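Local coordinates for putative ArsC family related protein (Bacteroides fragilis, PDB 3GKX) that is of unknown function but belongs to the ArsC family, thioredoxin-like proteins named after arsenate reductase, and may be a thiol-dependent reductase, at residues 8-11 against 16-19; 21-26 against 109-114; 48-53 against 58-63. All coordinates share one frame; numbering follows the deposited sequence.

Contacts 1 and 3 are buried, whereas contact 2 lies nearer the surface. Contacts 1 and 2 share helix 15-26: contact 1 sets its start against strand 7-10, and contact 2 sets a later turn against the loop after strand 107-109. They touch directly, Thr16 CG2 lying 3.5 Å from Phe111 CB. Contact 3, centred about 15 Å from contact 1 and 17 Å from contact 2, belongs to the helix-containing region between strands 32-35 and 100-102, yet it reaches the sheet through Val109 CG2, 3.5 Å from Phe60 CZ. The chemistry differs accordingly: an N-H to sulfur hydrogen bond in contact 1, an oblique aromatic pair in contact 2, and a CH-pi contact in contact 3.

Contact 1 of 3, residues 8-11 against 16-19; sequences FLQY and TCQK
Two first torsions set the meeting of Cys17 with Gln10 and Tyr11. In Cys17, chi1 of -76° swings SG away from the carbonyl carbon to lie beside the backbone N; in Gln10, chi1 of 64° places CG between the backbone N and the carbonyl carbon, and a bend at chi2 then turns the amide so that OE1 comes up to the Cys17 side chain. The sulfur approaches the end of the strand, where Tyr11 N donates a hydrogen bond to Cys17 SG over 3.6 Å, with an angle of 160° at the hydrogen. This nearly straight approach is the evidence for a directed bond at a length suited to sulfur. Gln10 CB packs on the same atom, 3.6 Å from Cys17 SG. The Gln10 amide oxygen turns to the carbon instead, OE1 sitting 3.4 Å from Cys17 CB, while the amide NE2 makes a weak hydrogen bond to Asn33 OD1 of the adjacent strand. Strand 7-10, helix 15-26 and strand 32-35 form a beta-alpha-beta unit, and Cys14 and Cys17 at the helix start match a CxxC pattern of thioredoxin type, in keeping with the family's thioredoxin-like fold; whether the pair works as a redox site here is unproven. Tyr11 also meets the cysteine through its backbone, with its O 3.6 Å from Cys17 CB. Farther back on the strand, Phe8 offers its ring edge: CZ lies 4.0 Å from Cys17 O, near the ring plane. The same ring also packs on Ala20, Lys21 and Leu24 of the helix, and meets the Tyr31 ring with the planes almost perpendicular.

Contact 2 of 3, residues 21-26 against 109-114; sequences KKWLIE and VGFKPE
Helix 15-26, the helix of the beta-alpha-beta unit in this thioredoxin-like fold, meets here the loop that leaves edge strand 107-109 and runs into the short C-terminal helix 113-116. Trp23 and Phe111 carry the contact, and no hydrogen bond crosses it. The closest approach is between the end of the phenyl ring and the root of the indole: Phe111 CZ lies 3.5 Å from Trp23 CB and 3.7 Å from Trp23 CG. Phe111 CE1 follows, 3.8 Å from Trp23 CB. With centroids 5.5 Å apart and planes at 58°, the phenyl ring and the five-membered ring of Trp23 meet at an oblique angle. In Phe111, CG stands anti to the backbone N (chi1 -179°), which extends the ring from the loop to the helix. There it also touches Lys19 and Ala20, about one turn before Trp23. Trp116, from the C-terminal helix, adds an edge-to-face contact to the same ring, while Glu117 touches Trp23. The loop turns into that helix at Lys112, which occupies the N-cap position. Pro113, in the first turn, folds back on the aromatic side chain two residues earlier: Pro113 CD sits 4.1 Å above the plane of the Phe111 ring, over its centre.

Contact 3 of 3, residues 48-53 against 58-63; sequences AWIPLS and KKFFNT
Phe60 lays one ring face on Ile50 and turns its far edge to Ser53. Ile50 CG1 is 3.7 Å from the Phe60 ring centroid, only 8° off the ring normal, which identifies a CH-pi contact. At the edge, near the ring plane, Ser53 OG stands 3.4 Å from Phe60 CE2, while Ser53 CB is 3.7 Å from Phe60 CZ. Phe60 chi1 of -82° sets CG anti to the carbonyl carbon and sends the ring to the helix. In the next shell, Ser53 OG donates to Ile50 O along a lone pair in the carbonyl plane; the modelled 2.5 Å between Ser53 OG and Ile50 O is short, and its exact value is doubtful. The same OG also has a hydrogen bond with Leu55 N, and together the two would restrict its rotation. The helix is kinked at Pro51, whose N lacks a bond to the preceding turn. Leu89, from helix 82-89, also packs on Phe60. The helix and the following 3-10 turn thus fold together within the region of several helices between strands 32-35 and 100-102, consistent with the helical insertion of ArsC-type thioredoxin-like folds.

Contact 1 of 3, residues 8-11 against 16-19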
# COMPACT_ATOMS: atom_id res chain seq x y z
N PHE B 8 -6.66 -2.26 18.93
CA PHE B 8 -7.00 -0.85 18.67
C PHE B 8 -5.98 0.13 19.29
O PHE B 8 -5.94 0.33 20.51
CB PHE B 8 -8.34 -0.58 19.33
CG PHE B 8 -8.86 0.81 19.12
CD1 PHE B 8 -9.29 1.58 20.21
CD2 PHE B 8 -8.94 1.36 17.84
CE1 PHE B 8 -9.83 2.87 20.02
CE2 PHE B 8 -9.46 2.67 17.64
CZ PHE B 8 -9.91 3.42 18.74
N LEU B 9 -5.16 0.74 18.43
CA LEU B 9 -4.16 1.66 18.89
C LEU B 9 -4.60 3.10 18.61
O LEU B 9 -4.88 3.49 17.45
CB LEU B 9 -2.82 1.36 18.23
CG LEU B 9 -2.08 0.07 18.57
CD1 LEU B 9 -2.41 -1.04 17.53
CD2 LEU B 9 -0.57 0.36 18.62
N GLN B 10 -4.66 3.89 19.67
CA GLN B 10 -5.24 5.23 19.56
C GLN B 10 -4.59 6.24 20.50
O GLN B 10 -3.87 5.86 21.42
CB GLN B 10 -6.76 5.17 19.83
CG GLN B 10 -7.09 4.72 21.25
CD GLN B 10 -8.21 5.54 21.86
OE1 GLN B 10 -8.69 6.52 21.26
NE2 GLN B 10 -8.63 5.15 23.07
N TYR B 11 -4.87 7.52 20.24
CA TYR B 11 -4.55 8.63 21.13
C TYR B 11 -5.89 9.28 21.53
O TYR B 11 -6.55 9.89 20.68
CB TYR B 11 -3.61 9.64 20.45
CG TYR B 11 -3.23 10.82 21.33
CD1 TYR B 11 -2.34 10.67 22.39
CD2 TYR B 11 -3.79 12.09 21.11
CE1 TYR B 11 -2.00 11.76 23.21
CE2 TYR B 11 -3.46 13.19 21.93
CZ TYR B 11 -2.56 13.02 22.97
OH TYR B 11 -2.22 14.08 23.77
N THR B 16 -10.46 11.81 15.50
CA THR B 16 -10.70 10.69 14.59
C THR B 16 -10.76 9.40 15.42
O THR B 16 -11.58 8.52 15.15
CB THR B 16 -9.60 10.60 13.47
OG1 THR B 16 -9.60 11.80 12.69
CG2 THR B 16 -9.84 9.43 12.54
N CYS B 17 -9.93 9.33 16.46
CA CYS B 17 -9.90 8.15 17.34
C CYS B 17 -11.24 7.92 18.02
O CYS B 17 -11.83 6.84 17.88
CB CYS B 17 -8.78 8.29 18.36
SG CYS B 17 -7.19 7.97 17.58
N GLN B 18 -11.73 8.95 18.70
CA GLN B 18 -13.02 8.91 19.37
C GLN B 18 -14.12 8.38 18.45
O GLN B 18 -14.88 7.48 18.84
CB GLN B 18 -13.37 10.31 19.85
CG GLN B 18 -12.18 10.99 20.52
CD GLN B 18 -12.42 12.45 20.85
OE1 GLN B 18 -12.87 13.23 20.01
NE2 GLN B 18 -12.12 12.81 22.09
N LYS B 19 -14.17 8.92 17.23
CA LYS B 19 -15.11 8.47 16.20
C LYS B 19 -14.96 6.95 15.95
O LYS B 19 -15.94 6.22 15.98
CB LYS B 19 -14.91 9.28 14.90
CG LYS B 19 -15.52 10.70 14.91
CD LYS B 19 -14.89 11.60 13.84
CE LYS B 19 -15.88 12.59 13.27
NZ LYS B 19 -16.64 12.10 12.08

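Contact 2 of 3, residues 21-26 against 109-114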
# COMPACT_ATOMS: atom_id res chain seq x y z
N LYS B 21 -13.54 4.60 17.78
CA LYS B 21 -13.85 3.88 18.97
C LYS B 21 -15.39 3.81 19.07
O LYS B 21 -15.94 2.73 19.28
CB LYS B 21 -13.22 4.57 20.17
CG LYS B 21 -13.78 4.13 21.53
CD LYS B 21 -13.82 5.32 22.49
CE LYS B 21 -14.29 4.94 23.89
NZ LYS B 21 -13.14 4.40 24.69
N LYS B 22 -16.08 4.95 18.91
CA LYS B 22 -17.55 4.95 18.85
C LYS B 22 -18.09 3.91 17.85
O LYS B 22 -18.95 3.11 18.20
CB LYS B 22 -18.13 6.36 18.57
CG LYS B 22 -18.17 7.31 19.76
CD LYS B 22 -18.69 8.68 19.32
CE LYS B 22 -17.99 9.80 20.04
NZ LYS B 22 -17.69 10.98 19.15
N TRP B 23 -17.54 3.89 16.63
CA TRP B 23 -17.87 2.88 15.63
C TRP B 23 -17.62 1.42 16.06
O TRP B 23 -18.49 0.57 15.86
CB TRP B 23 -17.16 3.18 14.30
CG TRP B 23 -17.61 2.32 13.15
CD1 TRP B 23 -18.53 2.64 12.21
CD2 TRP B 23 -17.16 0.99 12.84
NE1 TRP B 23 -18.69 1.59 11.32
CE2 TRP B 23 -17.86 0.57 11.69
CE3 TRP B 23 -16.26 0.11 13.44
CZ2 TRP B 23 -17.66 -0.69 11.10
CZ3 TRP B 23 -16.07 -1.16 12.87
CH2 TRP B 23 -16.76 -1.54 11.72
N LEU B 24 -16.47 1.12 16.66
CA LEU B 24 -16.24 -0.27 17.14
C LEU B 24 -17.30 -0.73 18.15
O LEU B 24 -17.71 -1.88 18.13
CB LEU B 24 -14.87 -0.44 17.80
CG LEU B 24 -13.57 -0.38 16.99
CD1 LEU B 24 -12.44 -0.30 18.02
CD2 LEU B 24 -13.45 -1.59 16.05
N ILE B 25 -17.69 0.15 19.06
CA ILE B 25 -18.69 -0.24 20.07
C ILE B 25 -20.08 -0.35 19.44
O ILE B 25 -20.78 -1.36 19.63
CB ILE B 25 -18.70 0.67 21.31
CG1 ILE B 25 -17.29 0.74 21.93
CG2 ILE B 25 -19.70 0.15 22.29
CD1 ILE B 25 -17.10 1.88 22.95
N GLU B 26 -20.47 0.68 18.69
CA GLU B 26 -21.70 0.64 17.89
C GLU B 26 -21.79 -0.69 17.13
O GLU B 26 -22.83 -1.33 17.13
CB GLU B 26 -21.75 1.83 16.93
CG GLU B 26 -23.04 1.99 16.14
CD GLU B 26 -22.88 3.01 15.02
OE1 GLU B 26 -22.27 2.68 13.96
OE2 GLU B 26 -23.36 4.15 15.19
N VAL B 109 -5.52 1.62 8.89
CA VAL B 109 -4.80 2.80 9.28
C VAL B 109 -5.71 4.02 9.18
O VAL B 109 -6.29 4.29 8.13
CB VAL B 109 -3.58 2.98 8.37
CG1 VAL B 109 -2.76 4.20 8.82
CG2 VAL B 109 -2.74 1.69 8.34
N GLY B 110 -5.87 4.75 10.28
CA GLY B 110 -6.86 5.83 10.34
C GLY B 110 -8.27 5.27 10.34
O GLY B 110 -8.46 4.04 10.30
N PHE B 111 -9.27 6.16 10.36
CA PHE B 111 -10.65 5.73 10.47
C PHE B 111 -11.44 5.90 9.18
O PHE B 111 -11.90 6.99 8.86
CB PHE B 111 -11.37 6.42 11.62
CG PHE B 111 -12.78 5.97 11.76
CD1 PHE B 111 -13.08 4.60 11.82
CD2 PHE B 111 -13.82 6.88 11.77
CE1 PHE B 111 -14.39 4.16 11.90
CE2 PHE B 111 -15.13 6.46 11.87
CZ PHE B 111 -15.42 5.10 11.93
N LYS B 112 -11.61 4.80 8.45
CA LYS B 112 -12.38 4.82 7.20
C LYS B 112 -13.48 3.76 7.30
O LYS B 112 -13.23 2.57 7.03
CB LYS B 112 -11.47 4.57 5.97
CG LYS B 112 -10.11 5.32 5.94
CD LYS B 112 -10.26 6.87 5.95
CE LYS B 112 -11.02 7.42 4.72
NZ LYS B 112 -11.36 8.88 4.83
N PRO B 113 -14.70 4.18 7.69
CA PRO B 113 -15.81 3.26 7.95
C PRO B 113 -16.00 2.25 6.82
O PRO B 113 -16.30 1.09 7.08
CB PRO B 113 -17.02 4.19 8.03
CG PRO B 113 -16.47 5.50 8.45
CD PRO B 113 -15.13 5.59 7.79
N GLU B 114 -15.79 2.70 5.58
CA GLU B 114 -15.91 1.83 4.42
C GLU B 114 -14.96 0.64 4.58
O GLU B 114 -15.31 -0.50 4.26
CB GLU B 114 -15.63 2.61 3.12

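Contact 3 of 3, residues 48-53 against 58-63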
# COMPACT_ATOMS: atom_id res chain seq x y z
N ALA B 48 5.74 -6.05 10.65
CA ALA B 48 4.62 -6.99 10.37
C ALA B 48 3.34 -6.23 9.98
O ALA B 48 2.60 -6.65 9.08
CB ALA B 48 4.36 -7.89 11.58
N TRP B 49 3.08 -5.10 10.64
CA TRP B 49 1.81 -4.39 10.39
C TRP B 49 1.73 -3.71 9.03
O TRP B 49 0.66 -3.67 8.45
CB TRP B 49 1.48 -3.39 11.48
CG TRP B 49 1.35 -4.04 12.81
CD1 TRP B 49 1.17 -5.37 13.05
CD2 TRP B 49 1.35 -3.39 14.10
NE1 TRP B 49 1.10 -5.59 14.40
CE2 TRP B 49 1.20 -4.40 15.07
CE3 TRP B 49 1.51 -2.07 14.53
CZ2 TRP B 49 1.21 -4.13 16.44
CZ3 TRP B 49 1.49 -1.80 15.89
CH2 TRP B 49 1.35 -2.83 16.82
N ILE B 50 2.85 -3.19 8.53
CA ILE B 50 2.77 -2.39 7.31
C ILE B 50 2.41 -3.24 6.09
O ILE B 50 1.50 -2.85 5.34
CB ILE B 50 4.07 -1.57 7.09
CG1 ILE B 50 4.16 -0.47 8.12
CG2 ILE B 50 4.14 -1.03 5.64
CD1 ILE B 50 5.56 0.15 8.21
N PRO B 51 3.13 -4.37 5.86
CA PRO B 51 2.77 -5.27 4.76
C PRO B 51 1.33 -5.77 4.84
O PRO B 51 0.68 -5.84 3.82
CB PRO B 51 3.76 -6.44 4.88
CG PRO B 51 4.66 -6.12 5.98
CD PRO B 51 4.42 -4.72 6.46
N LEU B 52 0.84 -6.06 6.04
CA LEU B 52 -0.56 -6.52 6.23
C LEU B 52 -1.54 -5.45 5.85
O LEU B 52 -2.62 -5.76 5.38
CB LEU B 52 -0.80 -6.89 7.70
CG LEU B 52 -1.86 -7.89 8.13
CD1 LEU B 52 -1.94 -9.09 7.18
CD2 LEU B 52 -1.48 -8.34 9.54
N SER B 53 -1.16 -4.19 6.05
CA SER B 53 -2.02 -3.07 5.68
C SER B 53 -2.14 -2.89 4.17
O SER B 53 -3.11 -2.33 3.73
CB SER B 53 -1.49 -1.75 6.27
OG SER B 53 -0.46 -1.26 5.43
N LYS B 58 4.79 5.66 4.11
CA LYS B 58 4.42 7.06 4.43
C LYS B 58 3.00 7.22 4.98
O LYS B 58 2.77 8.15 5.76
CB LYS B 58 4.72 8.02 3.28
CG LYS B 58 4.14 7.62 1.96
CD LYS B 58 4.60 8.59 0.91
CE LYS B 58 3.97 8.28 -0.43
NZ LYS B 58 4.10 6.87 -0.79
N LYS B 59 2.08 6.31 4.64
CA LYS B 59 0.69 6.37 5.11
C LYS B 59 0.57 6.08 6.61
O LYS B 59 -0.50 6.25 7.20
CB LYS B 59 -0.23 5.41 4.35
CG LYS B 59 -0.46 5.70 2.85
CD LYS B 59 -0.96 7.09 2.64
CE LYS B 59 -2.15 7.13 1.70
NZ LYS B 59 -2.79 8.50 1.83
N PHE B 60 1.65 5.61 7.21
CA PHE B 60 1.67 5.36 8.65
C PHE B 60 2.15 6.57 9.42
O PHE B 60 2.38 6.48 10.63
CB PHE B 60 2.55 4.17 8.98
CG PHE B 60 1.85 2.85 8.80
CD1 PHE B 60 1.50 2.06 9.91
CD2 PHE B 60 1.50 2.40 7.51
CE1 PHE B 60 0.83 0.83 9.74
CE2 PHE B 60 0.85 1.19 7.35
CZ PHE B 60 0.52 0.40 8.47
N PHE B 61 2.33 7.70 8.72
CA PHE B 61 2.71 8.93 9.39
C PHE B 61 1.51 9.79 9.76
O PHE B 61 0.57 9.97 8.99
CB PHE B 61 3.80 9.70 8.61
CG PHE B 61 5.19 9.12 8.81
CD1 PHE B 61 6.03 9.62 9.80
CD2 PHE B 61 5.64 8.05 8.03
CE1 PHE B 61 7.32 9.07 9.99
CE2 PHE B 61 6.92 7.49 8.21
CZ PHE B 61 7.75 8.00 9.19
N ASN B 62 1.55 10.27 10.99
CA ASN B 62 0.62 11.29 11.51
C ASN B 62 0.94 12.71 10.94
O ASN B 62 1.65 13.49 11.56
CB ASN B 62 0.68 11.23 13.05
CG ASN B 62 -0.13 12.31 13.72
OD1 ASN B 62 -1.20 12.70 13.26
ND2 ASN B 62 0.37 12.78 14.87
N THR B 63 0.43 13.01 9.75
CA THR B 63 0.73 14.28 9.05
C THR B 63 -0.07 15.48 9.61
O THR B 63 -0.05 16.58 9.06
CB THR B 63 0.52 14.15 7.52
OG1 THR B 63 -0.57 13.25 7.27
CG2 THR B 63 1.75 13.54 6.85